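Long-range contacts in putative exported protein (Peptoclostridium difficile, PDB 5TTA), which is of unknown function but, as a putative exported protein of the DUF5780 family, probably acts outside the cytoplasm: residues A71-Y75 with A173-I178; Y82-P88 with G235-N240; Y92-V98 with V119-V125; A99-E103 with V114-T120. All coordinates share one frame; numbering follows the deposited sequence.

How the contacts relate
Contacts 3 and 4 belong together: their centres lie 12 Å apart, they share Val119 and Thr120, and contact 4 is nested inside the loop that contact 3 closes, so one long excursion of the chain is laced first at its base and then farther out. Contact 1 joins the end of helix 156-175 to the start of strand 72-82, across the chain's centre from contacts 2 and 3, with centres 33 Å and 28 Å away. Contact 2 crosses contact 1 along the chain and brings the C-terminal region against the turn after the same strand. Its first segment leads on in sequence towards contact 3, 23 Å away between centres.

Contact 1. Residues A71-Y75 with A173-I178; sequences AIMDY and AKQNAI
Met73, present as selenomethionine, lays its methyl end on the last turn of helix 156-175. A bend at chi3 (-68°) swings CE to 3.5 Å from Ala173 CB, a tight approach that the small alanine makes possible, and to 3.7 Å from Lys174 CG. The SE atom also lies against the aliphatic part of Lys174, whose ammonium group goes instead to a salt bridge with Glu171. A long, unbranched, apolar chain suits this place because it can follow the helix surface. Beyond Asn176, the first residue to leave helical angles, the chain meets the strand as a single antiparallel bridge. Ile72 N donates to Ile178 O at 2.9 Å in a nearly straight bond (168°), and Ile178 N returns a bond to Ile72 O, also at 2.9 Å. Ala177 is pressed in beside this pair, its CB 3.2 Å from Ile72 O; the small alanine allows this close approach. A water bridges the backbones, donating to Met73 O and to Ala173 O, 2.7 Å from each. Where strand 72-82 pairs with strand 205-215, Met73 and Asp74 both face Thr214, a classic beta bulge. Ile178 CD1 meets the edge of the Tyr75 ring, 4.2 Å from Tyr75 CE2, the two side chains crossing at about a right angle. A second shell probably steadies these groups: Tyr75 OH bonds to Asp186, and Asn66 also holds Ile178 O.

Contact 2. Residues Y82-P88 with G235-N240; sequences YDKNGKP and GKEVSN
Tyr82 turns the edge of its ring to the chain after helix 226-233: Lys236 O lies in the ring plane, 3.1 Å from Tyr82 CE2. The same CE2 lies 3.7 Å from Val238 CG2, the two side chains crossing at about a right angle. A water links Tyr82 OH to Gly235 N. Next to the ring, Pro88 fits its CG against the backbone of Gly235, 3.5 Å from C. The central polar link is Val238 N to Gly86 O, 3.0 Å and in the carbonyl plane. Gly86 has a positive phi (78°), which favours glycine, and its lack of a side chain lets CA come within 3.3 Å of Val238 O. At the surface, Asn240 ND2 donates to Lys84 O (3.0 Å, 168°), and Lys87 NZ forms a salt bridge to Glu237 OE2 at 3.2 Å, coming from above the carboxylate plane as the two chains run side by side. Asp83 OD1 shapes the turn, accepting Asn85 N in an Asx turn and Lys87 N from the opposite carboxylate face. The turn joins strands 72-82 and 88-89, while the partner segment links helices 226-233 and 240-244, whose Phe233 and Leu243 both touch Tyr82 and Val238.

Contact 3. Residues Y92-V98 with V119-V125; sequences YWDAQNV and VTGISPV
Gln96 and Ser123 form a hydrogen-bonded antiparallel pair, Gln96 N to Ser123 O at 2.9 Å and Ser123 N to Gln96 O at 2.7 Å, in a short two-stranded ribbon whose strand directions stand 136° apart. Asn97 and Ile122 follow as a non-hydrogen-bonded pair, and Thr120 N closes on Val98 O at 3.0 Å. Gly121 N, by contrast, is buried with no partner in the model. On one face the beta-branched Val98 offers one methyl, CG2, to the neighbouring strand, over the backbone at Ile122 and onto Ser123 CB, 3.8 Å away. Gln96 NE2, Ser123 OG and Pro124 O share one water. Before the ribbon, Tyr92 and Pro124 make a CH-pi contact: Pro124 CG sits over one ring face, 3.9 Å from the centroid and 18° off the normal, a place that suits the rigid proline ring, whose CG-H bonds can face an aromatic ring. Asp94 has CG in the position between its backbone N and carbonyl carbon (chi1 54°), which turns OD1 to 3.3 Å from Val125 CB. A second water joins OD1 to Val125 N, while OD2 bonds to Ser126 OG. Val125 CG2 also leans on Gln96 CG. The turn at Tyr92 to Ala95 ties this ribbon to the main sheet, where Trp93 packs on Cys79 and Ala81 of strand 72-82 and on Tyr134 of strand 131-135, while Asn97 and Val119 meet Trp57.

Contact 4. Residues A99-E103 with V114-T120; sequences AADGE and VDYGIVT
Tyr116 carries the contact, its ring edge meeting Ala99 and Asp101, with Glu103 close by. From CB the side chain leaves with CG anti to the carbonyl carbon (chi1 -66°), which directs the ring across to the other segment. CD1 meets Ala99 CB near the ring plane at 3.6 Å, where a small methyl leaves room for the aromatic edge. CE1 goes on to Glu103 CB, 3.4 Å away. At the tip, OH lies 3.8 Å from Glu103 CG and next to a water in the ring plane, although the modelled oxygen separation is too short to be trusted. The same water donates to Asp101 OD2 at 2.8 Å and to Glu103 OE1 at 2.9 Å. Asp101 OD1 meets the ring edge in plane, its carboxylate plane turned 52° from the ring; that of Glu103 is turned by a similar amount. Asp101 has a second task, since its OD1 accepts Glu103 N at 3.0 Å in an Asx turn, which sets it beside the ring. A matching Asx turn by Asp115 holds Gly117 N, and the other oxygen of Asp115 bonds to Tyr55. Val114 CG1 packs 3.9 Å from Asp101 CG. At the other end of the contact, Thr120 brings CG2 over the start of the 99-102 turn, 3.5 Å from Ala100 N. Both segments are thus shaped by their own aspartates and by type I beta turns, and meet through side chains. By donating to both acids, the water probably lets two carboxylates lie close together at this partly exposed spot.

Contact 1. Residues A71-Y75 with A173-I178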
# COMPACT_ATOMS: atom_id res chain seq x y z
N ALA A 71 -19.66 -10.19 6.79
CA ALA A 71 -19.23 -9.03 6.02
C ALA A 71 -18.54 -9.46 4.73
O ALA A 71 -17.75 -10.40 4.72
CB ALA A 71 -18.28 -8.19 6.86
N ILE A 72 -18.81 -8.73 3.65
CA ILE A 72 -18.29 -9.06 2.32
C ILE A 72 -17.14 -8.12 1.98
O ILE A 72 -17.33 -6.91 1.81
CB ILE A 72 -19.40 -9.00 1.26
CG1 ILE A 72 -20.37 -10.19 1.45
CG2 ILE A 72 -18.81 -8.98 -0.17
CD1 ILE A 72 -21.67 -10.07 0.69
N MSE A 73 -15.93 -8.67 1.88
CA MSE A 73 -14.75 -7.85 1.63
C MSE A 73 -14.42 -7.72 0.14
O MSE A 73 -13.74 -6.77 -0.23
CB MSE A 73 -13.53 -8.39 2.39
CG MSE A 73 -12.75 -9.49 1.72
SE MSE A 73 -11.25 -10.05 2.84
CE MSE A 73 -10.20 -8.48 2.72
N ASP A 74 -14.89 -8.64 -0.72
CA ASP A 74 -14.65 -8.52 -2.15
C ASP A 74 -15.76 -9.24 -2.91
O ASP A 74 -16.47 -10.08 -2.35
CB ASP A 74 -13.25 -9.08 -2.53
CG ASP A 74 -12.75 -8.58 -3.91
OD1 ASP A 74 -13.37 -7.70 -4.54
OD2 ASP A 74 -11.71 -9.09 -4.37
N TYR A 75 -15.95 -8.86 -4.16
CA TYR A 75 -16.92 -9.56 -5.00
C TYR A 75 -16.45 -9.49 -6.44
O TYR A 75 -15.57 -8.71 -6.79
CB TYR A 75 -18.36 -8.99 -4.85
CG TYR A 75 -18.53 -7.51 -5.21
CD1 TYR A 75 -18.26 -7.04 -6.51
CD2 TYR A 75 -19.01 -6.61 -4.28
CE1 TYR A 75 -18.42 -5.71 -6.84
CE2 TYR A 75 -19.19 -5.28 -4.60
CZ TYR A 75 -18.89 -4.83 -5.88
OH TYR A 75 -19.07 -3.49 -6.19
N ALA A 173 -9.26 -3.62 3.18
CA ALA A 173 -10.45 -4.15 2.54
C ALA A 173 -11.45 -4.69 3.55
O ALA A 173 -12.66 -4.56 3.37
CB ALA A 173 -10.06 -5.23 1.53
N LYS A 174 -10.97 -5.29 4.65
CA LYS A 174 -11.88 -5.77 5.69
C LYS A 174 -12.60 -4.61 6.38
O LYS A 174 -13.79 -4.69 6.68
CB LYS A 174 -11.12 -6.64 6.70
CG LYS A 174 -11.11 -8.13 6.28
CD LYS A 174 -9.78 -8.84 6.55
CE LYS A 174 -9.63 -9.34 7.98
NZ LYS A 174 -9.33 -8.25 8.95
N GLN A 175 -11.89 -3.51 6.60
CA GLN A 175 -12.53 -2.35 7.21
C GLN A 175 -13.55 -1.70 6.28
O GLN A 175 -14.50 -1.06 6.76
CB GLN A 175 -11.46 -1.35 7.63
CG GLN A 175 -10.52 -1.91 8.68
CD GLN A 175 -9.46 -0.91 9.09
OE1 GLN A 175 -9.74 0.28 9.25
NE2 GLN A 175 -8.22 -1.38 9.24
N ASN A 176 -13.38 -1.85 4.97
CA ASN A 176 -14.31 -1.33 3.98
C ASN A 176 -15.36 -2.35 3.53
O ASN A 176 -16.00 -2.13 2.50
CB ASN A 176 -13.56 -0.82 2.76
CG ASN A 176 -12.86 0.47 3.02
OD1 ASN A 176 -13.51 1.50 3.22
ND2 ASN A 176 -11.54 0.44 3.04
N ALA A 177 -15.55 -3.44 4.26
CA ALA A 177 -16.45 -4.49 3.80
C ALA A 177 -17.92 -4.04 3.86
O ALA A 177 -18.30 -3.14 4.62
CB ALA A 177 -16.27 -5.75 4.64
N ILE A 178 -18.75 -4.68 3.03
CA ILE A 178 -20.19 -4.49 3.09
C ILE A 178 -20.72 -5.30 4.27
O ILE A 178 -20.61 -6.53 4.29
CB ILE A 178 -20.88 -4.93 1.78
CG1 ILE A 178 -20.30 -4.17 0.58
CG2 ILE A 178 -22.36 -4.66 1.89
CD1 ILE A 178 -20.74 -4.70 -0.78
O HOH W 1 -13.63 -4.31 0.81

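Contact 2. Residues Y82-P88 with G235-N240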
# COMPACT_ATOMS: atom_id res chain seq x y z
N TYR A 82 -27.82 -4.53 -23.25
CA TYR A 82 -28.76 -4.75 -24.34
C TYR A 82 -29.35 -3.43 -24.78
O TYR A 82 -29.62 -2.56 -23.94
CB TYR A 82 -29.90 -5.71 -23.91
CG TYR A 82 -29.35 -7.08 -23.68
CD1 TYR A 82 -28.75 -7.42 -22.46
CD2 TYR A 82 -29.37 -8.02 -24.71
CE1 TYR A 82 -28.18 -8.67 -22.27
CE2 TYR A 82 -28.82 -9.26 -24.52
CZ TYR A 82 -28.24 -9.59 -23.33
OH TYR A 82 -27.71 -10.83 -23.19
N ASP A 83 -29.61 -3.30 -26.09
CA ASP A 83 -30.34 -2.15 -26.61
C ASP A 83 -31.85 -2.29 -26.36
O ASP A 83 -32.33 -3.28 -25.78
CB ASP A 83 -30.02 -1.89 -28.09
CG ASP A 83 -30.76 -2.82 -29.07
OD1 ASP A 83 -31.60 -3.68 -28.68
OD2 ASP A 83 -30.49 -2.70 -30.28
N LYS A 84 -32.61 -1.30 -26.82
CA LYS A 84 -34.04 -1.25 -26.52
C LYS A 84 -34.81 -2.41 -27.15
O LYS A 84 -35.94 -2.66 -26.73
CB LYS A 84 -34.63 0.08 -26.99
CG LYS A 84 -34.64 0.24 -28.50
CD LYS A 84 -34.99 1.66 -28.92
CE LYS A 84 -35.19 1.74 -30.43
NZ LYS A 84 -35.62 3.08 -30.91
N ASN A 85 -34.22 -3.10 -28.12
CA ASN A 85 -34.87 -4.20 -28.82
C ASN A 85 -34.36 -5.57 -28.39
O ASN A 85 -34.68 -6.58 -29.05
CB ASN A 85 -34.72 -4.02 -30.33
CG ASN A 85 -35.40 -2.75 -30.84
OD1 ASN A 85 -36.55 -2.46 -30.49
ND2 ASN A 85 -34.69 -1.97 -31.65
N GLY A 86 -33.61 -5.65 -27.29
CA GLY A 86 -33.12 -6.92 -26.80
C GLY A 86 -31.91 -7.47 -27.53
O GLY A 86 -31.57 -8.65 -27.33
N LYS A 87 -31.26 -6.67 -28.40
CA LYS A 87 -30.01 -7.10 -29.01
C LYS A 87 -28.83 -6.86 -28.07
O LYS A 87 -28.74 -5.81 -27.44
CB LYS A 87 -29.77 -6.36 -30.33
CG LYS A 87 -30.92 -6.44 -31.34
CD LYS A 87 -30.96 -7.79 -32.05
CE LYS A 87 -31.59 -7.68 -33.44
NZ LYS A 87 -33.08 -7.59 -33.38
N PRO A 88 -27.91 -7.81 -27.98
CA PRO A 88 -26.74 -7.62 -27.10
C PRO A 88 -25.75 -6.61 -27.67
O PRO A 88 -25.53 -6.52 -28.88
CB PRO A 88 -26.13 -9.03 -27.03
CG PRO A 88 -26.52 -9.66 -28.36
CD PRO A 88 -27.88 -9.09 -28.70
N GLY A 235 -23.71 -12.28 -25.49
CA GLY A 235 -23.80 -12.19 -26.93
C GLY A 235 -25.05 -12.78 -27.56
O GLY A 235 -25.05 -13.01 -28.76
N LYS A 236 -26.11 -13.01 -26.79
CA LYS A 236 -27.35 -13.59 -27.31
C LYS A 236 -28.49 -12.58 -27.21
O LYS A 236 -28.57 -11.82 -26.25
CB LYS A 236 -27.75 -14.84 -26.53
CG LYS A 236 -26.62 -15.80 -26.25
CD LYS A 236 -26.37 -16.72 -27.43
CE LYS A 236 -25.85 -18.08 -26.96
NZ LYS A 236 -26.91 -18.96 -26.33
N GLU A 237 -29.40 -12.64 -28.18
CA GLU A 237 -30.63 -11.85 -28.13
C GLU A 237 -31.54 -12.35 -27.00
O GLU A 237 -31.59 -13.54 -26.70
CB GLU A 237 -31.34 -11.92 -29.48
CG GLU A 237 -32.41 -10.84 -29.69
CD GLU A 237 -32.88 -10.72 -31.13
OE1 GLU A 237 -32.30 -11.37 -32.02
OE2 GLU A 237 -33.84 -9.95 -31.37
N VAL A 238 -32.25 -11.41 -26.37
CA VAL A 238 -33.10 -11.69 -25.21
C VAL A 238 -34.43 -10.97 -25.42
O VAL A 238 -34.45 -9.85 -25.96
CB VAL A 238 -32.45 -11.20 -23.90
CG1 VAL A 238 -33.42 -11.36 -22.71
CG2 VAL A 238 -31.15 -11.94 -23.64
N SER A 239 -35.53 -11.59 -25.01
CA SER A 239 -36.84 -11.00 -25.24
C SER A 239 -37.05 -9.77 -24.34
O SER A 239 -36.41 -9.60 -23.30
CB SER A 239 -37.97 -12.01 -25.00
OG SER A 239 -38.22 -12.19 -23.62
N ASN A 240 -37.93 -8.88 -24.79
CA ASN A 240 -38.15 -7.66 -24.01
C ASN A 240 -38.84 -7.98 -22.69
O ASN A 240 -38.58 -7.31 -21.69
CB ASN A 240 -38.96 -6.64 -24.81
CG ASN A 240 -38.08 -5.81 -25.73
OD1 ASN A 240 -37.87 -6.17 -26.89
ND2 ASN A 240 -37.54 -4.71 -25.21
O HOH W 2 -24.76 -10.02 -23.98

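Contact 3. Residues Y92-V98 with V119-V125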
# COMPACT_ATOMS: atom_id res chain seq x y z
N TYR A 92 -17.10 -0.73 -24.66
CA TYR A 92 -15.93 -0.35 -23.88
C TYR A 92 -16.41 -0.02 -22.47
O TYR A 92 -16.66 1.14 -22.11
CB TYR A 92 -15.22 0.84 -24.53
CG TYR A 92 -14.61 0.55 -25.88
CD1 TYR A 92 -13.45 -0.20 -26.00
CD2 TYR A 92 -15.19 1.05 -27.05
CE1 TYR A 92 -12.88 -0.45 -27.24
CE2 TYR A 92 -14.62 0.81 -28.31
CZ TYR A 92 -13.46 0.06 -28.38
OH TYR A 92 -12.88 -0.21 -29.60
N TRP A 93 -16.55 -1.08 -21.64
CA TRP A 93 -17.28 -0.96 -20.38
C TRP A 93 -16.62 0.01 -19.41
O TRP A 93 -17.32 0.70 -18.65
CB TRP A 93 -17.38 -2.32 -19.69
CG TRP A 93 -18.38 -3.24 -20.30
CD1 TRP A 93 -18.21 -4.08 -21.38
CD2 TRP A 93 -19.74 -3.41 -19.87
NE1 TRP A 93 -19.39 -4.77 -21.62
CE2 TRP A 93 -20.33 -4.38 -20.70
CE3 TRP A 93 -20.50 -2.84 -18.83
CZ2 TRP A 93 -21.68 -4.78 -20.56
CZ3 TRP A 93 -21.82 -3.23 -18.67
CH2 TRP A 93 -22.40 -4.21 -19.53
N ASP A 94 -15.29 0.00 -19.32
CA ASP A 94 -14.55 0.85 -18.40
C ASP A 94 -13.81 1.99 -19.11
O ASP A 94 -12.76 2.43 -18.63
CB ASP A 94 -13.58 0.02 -17.55
CG ASP A 94 -12.63 -0.84 -18.38
OD1 ASP A 94 -12.60 -0.70 -19.63
OD2 ASP A 94 -11.90 -1.67 -17.78
N ALA A 95 -14.37 2.51 -20.20
CA ALA A 95 -13.75 3.63 -20.90
C ALA A 95 -13.70 4.87 -20.00
O ALA A 95 -14.61 5.12 -19.20
CB ALA A 95 -14.51 3.96 -22.17
N GLN A 96 -12.66 5.68 -20.19
CA GLN A 96 -12.53 6.96 -19.52
C GLN A 96 -13.03 8.09 -20.42
O GLN A 96 -13.01 7.99 -21.65
CB GLN A 96 -11.08 7.24 -19.14
CG GLN A 96 -10.45 6.22 -18.21
CD GLN A 96 -9.01 6.57 -17.86
OE1 GLN A 96 -8.75 7.13 -16.79
NE2 GLN A 96 -8.08 6.27 -18.76
N ASN A 97 -13.47 9.17 -19.79
CA ASN A 97 -13.94 10.32 -20.53
C ASN A 97 -12.74 11.12 -21.02
O ASN A 97 -11.68 11.12 -20.40
CB ASN A 97 -14.85 11.19 -19.66
CG ASN A 97 -14.17 11.67 -18.38
OD1 ASN A 97 -13.82 10.88 -17.51
ND2 ASN A 97 -13.98 12.97 -18.28
N VAL A 98 -12.92 11.79 -22.15
CA VAL A 98 -11.90 12.69 -22.69
C VAL A 98 -12.47 14.10 -22.70
O VAL A 98 -13.68 14.29 -22.88
CB VAL A 98 -11.46 12.25 -24.11
CG1 VAL A 98 -10.34 13.13 -24.64
CG2 VAL A 98 -11.03 10.77 -24.10
N VAL A 119 -17.88 16.02 -22.15
CA VAL A 119 -17.17 14.82 -22.57
C VAL A 119 -17.16 14.84 -24.09
O VAL A 119 -18.20 14.68 -24.73
CB VAL A 119 -17.83 13.56 -22.00
CG1 VAL A 119 -17.12 12.29 -22.47
CG2 VAL A 119 -17.85 13.65 -20.47
N THR A 120 -15.98 15.06 -24.67
CA THR A 120 -15.85 15.14 -26.12
C THR A 120 -15.61 13.77 -26.77
O THR A 120 -15.77 13.65 -27.99
CB THR A 120 -14.73 16.11 -26.52
OG1 THR A 120 -13.45 15.48 -26.37
CG2 THR A 120 -14.75 17.36 -25.63
N GLY A 121 -15.27 12.76 -25.98
CA GLY A 121 -15.02 11.42 -26.50
C GLY A 121 -14.72 10.47 -25.36
O GLY A 121 -14.78 10.84 -24.18
N ILE A 122 -14.38 9.23 -25.73
CA ILE A 122 -14.02 8.20 -24.76
C ILE A 122 -12.62 7.65 -25.06
O ILE A 122 -12.15 7.67 -26.20
CB ILE A 122 -15.05 7.06 -24.72
CG1 ILE A 122 -15.09 6.32 -26.05
CG2 ILE A 122 -16.44 7.59 -24.40
CD1 ILE A 122 -15.90 5.04 -25.99
N SER A 123 -11.98 7.16 -24.01
CA SER A 123 -10.67 6.51 -24.09
C SER A 123 -10.77 5.09 -23.53
O SER A 123 -10.87 4.92 -22.30
CB SER A 123 -9.61 7.31 -23.33
OG SER A 123 -8.33 6.72 -23.46
N PRO A 124 -10.73 4.06 -24.38
CA PRO A 124 -10.87 2.69 -23.89
C PRO A 124 -9.80 2.30 -22.87
O PRO A 124 -8.67 2.80 -22.89
CB PRO A 124 -10.75 1.84 -25.16
CG PRO A 124 -11.19 2.76 -26.25
CD PRO A 124 -10.76 4.13 -25.85
N VAL A 125 -10.20 1.41 -21.97
CA VAL A 125 -9.30 0.81 -20.99
C VAL A 125 -9.21 -0.68 -21.33
O VAL A 125 -8.24 -1.11 -21.97
CB VAL A 125 -9.79 1.11 -19.57
CG1 VAL A 125 -9.03 0.33 -18.54
CG2 VAL A 125 -9.56 2.61 -19.30
O HOH W 3 -12.91 0.19 -22.32
O HOH W 4 -7.80 5.18 -21.16

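Contact 4. Residues A99-E103 with V114-T120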
# COMPACT_ATOMS: atom_id res chain seq x y z
N ALA A 99 -11.61 15.09 -22.48
CA ALA A 99 -11.97 16.50 -22.47
C ALA A 99 -11.42 17.20 -23.71
O ALA A 99 -10.56 16.68 -24.42
CB ALA A 99 -11.45 17.20 -21.20
N ALA A 100 -11.92 18.42 -23.94
CA ALA A 100 -11.59 19.15 -25.16
C ALA A 100 -10.08 19.35 -25.32
O ALA A 100 -9.56 19.30 -26.44
CB ALA A 100 -12.31 20.50 -25.18
N ASP A 101 -9.37 19.58 -24.22
CA ASP A 101 -7.92 19.76 -24.24
C ASP A 101 -7.16 18.44 -24.21
O ASP A 101 -5.94 18.43 -24.01
CB ASP A 101 -7.47 20.65 -23.07
CG ASP A 101 -7.69 20.00 -21.68
OD1 ASP A 101 -8.22 18.88 -21.60
OD2 ASP A 101 -7.33 20.63 -20.65
N GLY A 102 -7.87 17.32 -24.37
CA GLY A 102 -7.25 16.01 -24.39
C GLY A 102 -7.10 15.34 -23.03
O GLY A 102 -6.64 14.20 -22.98
N GLU A 103 -7.47 16.02 -21.95
CA GLU A 103 -7.35 15.40 -20.63
C GLU A 103 -8.28 14.19 -20.54
O GLU A 103 -9.43 14.23 -20.97
CB GLU A 103 -7.71 16.41 -19.54
CG GLU A 103 -7.15 16.03 -18.20
CD GLU A 103 -5.63 15.98 -18.21
OE1 GLU A 103 -5.02 16.84 -18.89
OE2 GLU A 103 -5.05 15.09 -17.55
N VAL A 114 -10.55 24.94 -18.95
CA VAL A 114 -11.29 24.02 -19.81
C VAL A 114 -12.24 23.20 -18.95
O VAL A 114 -11.85 22.67 -17.91
CB VAL A 114 -10.33 23.10 -20.59
CG1 VAL A 114 -11.08 21.83 -21.13
CG2 VAL A 114 -9.67 23.87 -21.72
N ASP A 115 -13.49 23.09 -19.40
CA ASP A 115 -14.52 22.36 -18.67
C ASP A 115 -14.39 20.86 -18.94
O ASP A 115 -14.71 20.39 -20.04
CB ASP A 115 -15.90 22.87 -19.09
CG ASP A 115 -16.99 22.41 -18.16
OD1 ASP A 115 -16.76 21.44 -17.41
OD2 ASP A 115 -18.09 23.03 -18.18
N TYR A 116 -13.94 20.11 -17.93
CA TYR A 116 -13.86 18.65 -18.01
C TYR A 116 -15.23 17.98 -17.98
O TYR A 116 -15.34 16.81 -18.37
CB TYR A 116 -13.05 18.09 -16.84
CG TYR A 116 -11.58 18.46 -16.80
CD1 TYR A 116 -10.82 18.57 -17.97
CD2 TYR A 116 -10.94 18.67 -15.59
CE1 TYR A 116 -9.47 18.89 -17.93
CE2 TYR A 116 -9.59 18.99 -15.53
CZ TYR A 116 -8.87 19.09 -16.69
OH TYR A 116 -7.53 19.41 -16.61
N GLY A 117 -16.26 18.68 -17.50
CA GLY A 117 -17.59 18.11 -17.47
C GLY A 117 -18.11 17.77 -18.85
O GLY A 117 -18.92 16.85 -18.99
N ILE A 118 -17.63 18.47 -19.87
CA ILE A 118 -18.07 18.27 -21.25
C ILE A 118 -17.24 17.13 -21.85
O ILE A 118 -16.02 17.26 -22.03
CB ILE A 118 -17.95 19.56 -22.06
CG1 ILE A 118 -18.93 20.60 -21.52
CG2 ILE A 118 -18.20 19.31 -23.52
CD1 ILE A 118 -18.71 22.00 -22.03
N VAL A 119 -17.88 16.02 -22.15
CA VAL A 119 -17.17 14.82 -22.57
C VAL A 119 -17.16 14.84 -24.09
O VAL A 119 -18.20 14.68 -24.73
CB VAL A 119 -17.83 13.56 -22.00
CG1 VAL A 119 -17.12 12.29 -22.47
CG2 VAL A 119 -17.85 13.65 -20.47
N THR A 120 -15.98 15.06 -24.67
CA THR A 120 -15.85 15.14 -26.12
C THR A 120 -15.61 13.77 -26.77
O THR A 120 -15.77 13.65 -27.99
CB THR A 120 -14.73 16.11 -26.52
OG1 THR A 120 -13.45 15.48 -26.37
CG2 THR A 120 -14.75 17.36 -25.63
O HOH W 5 -5.98 19.56 -18.46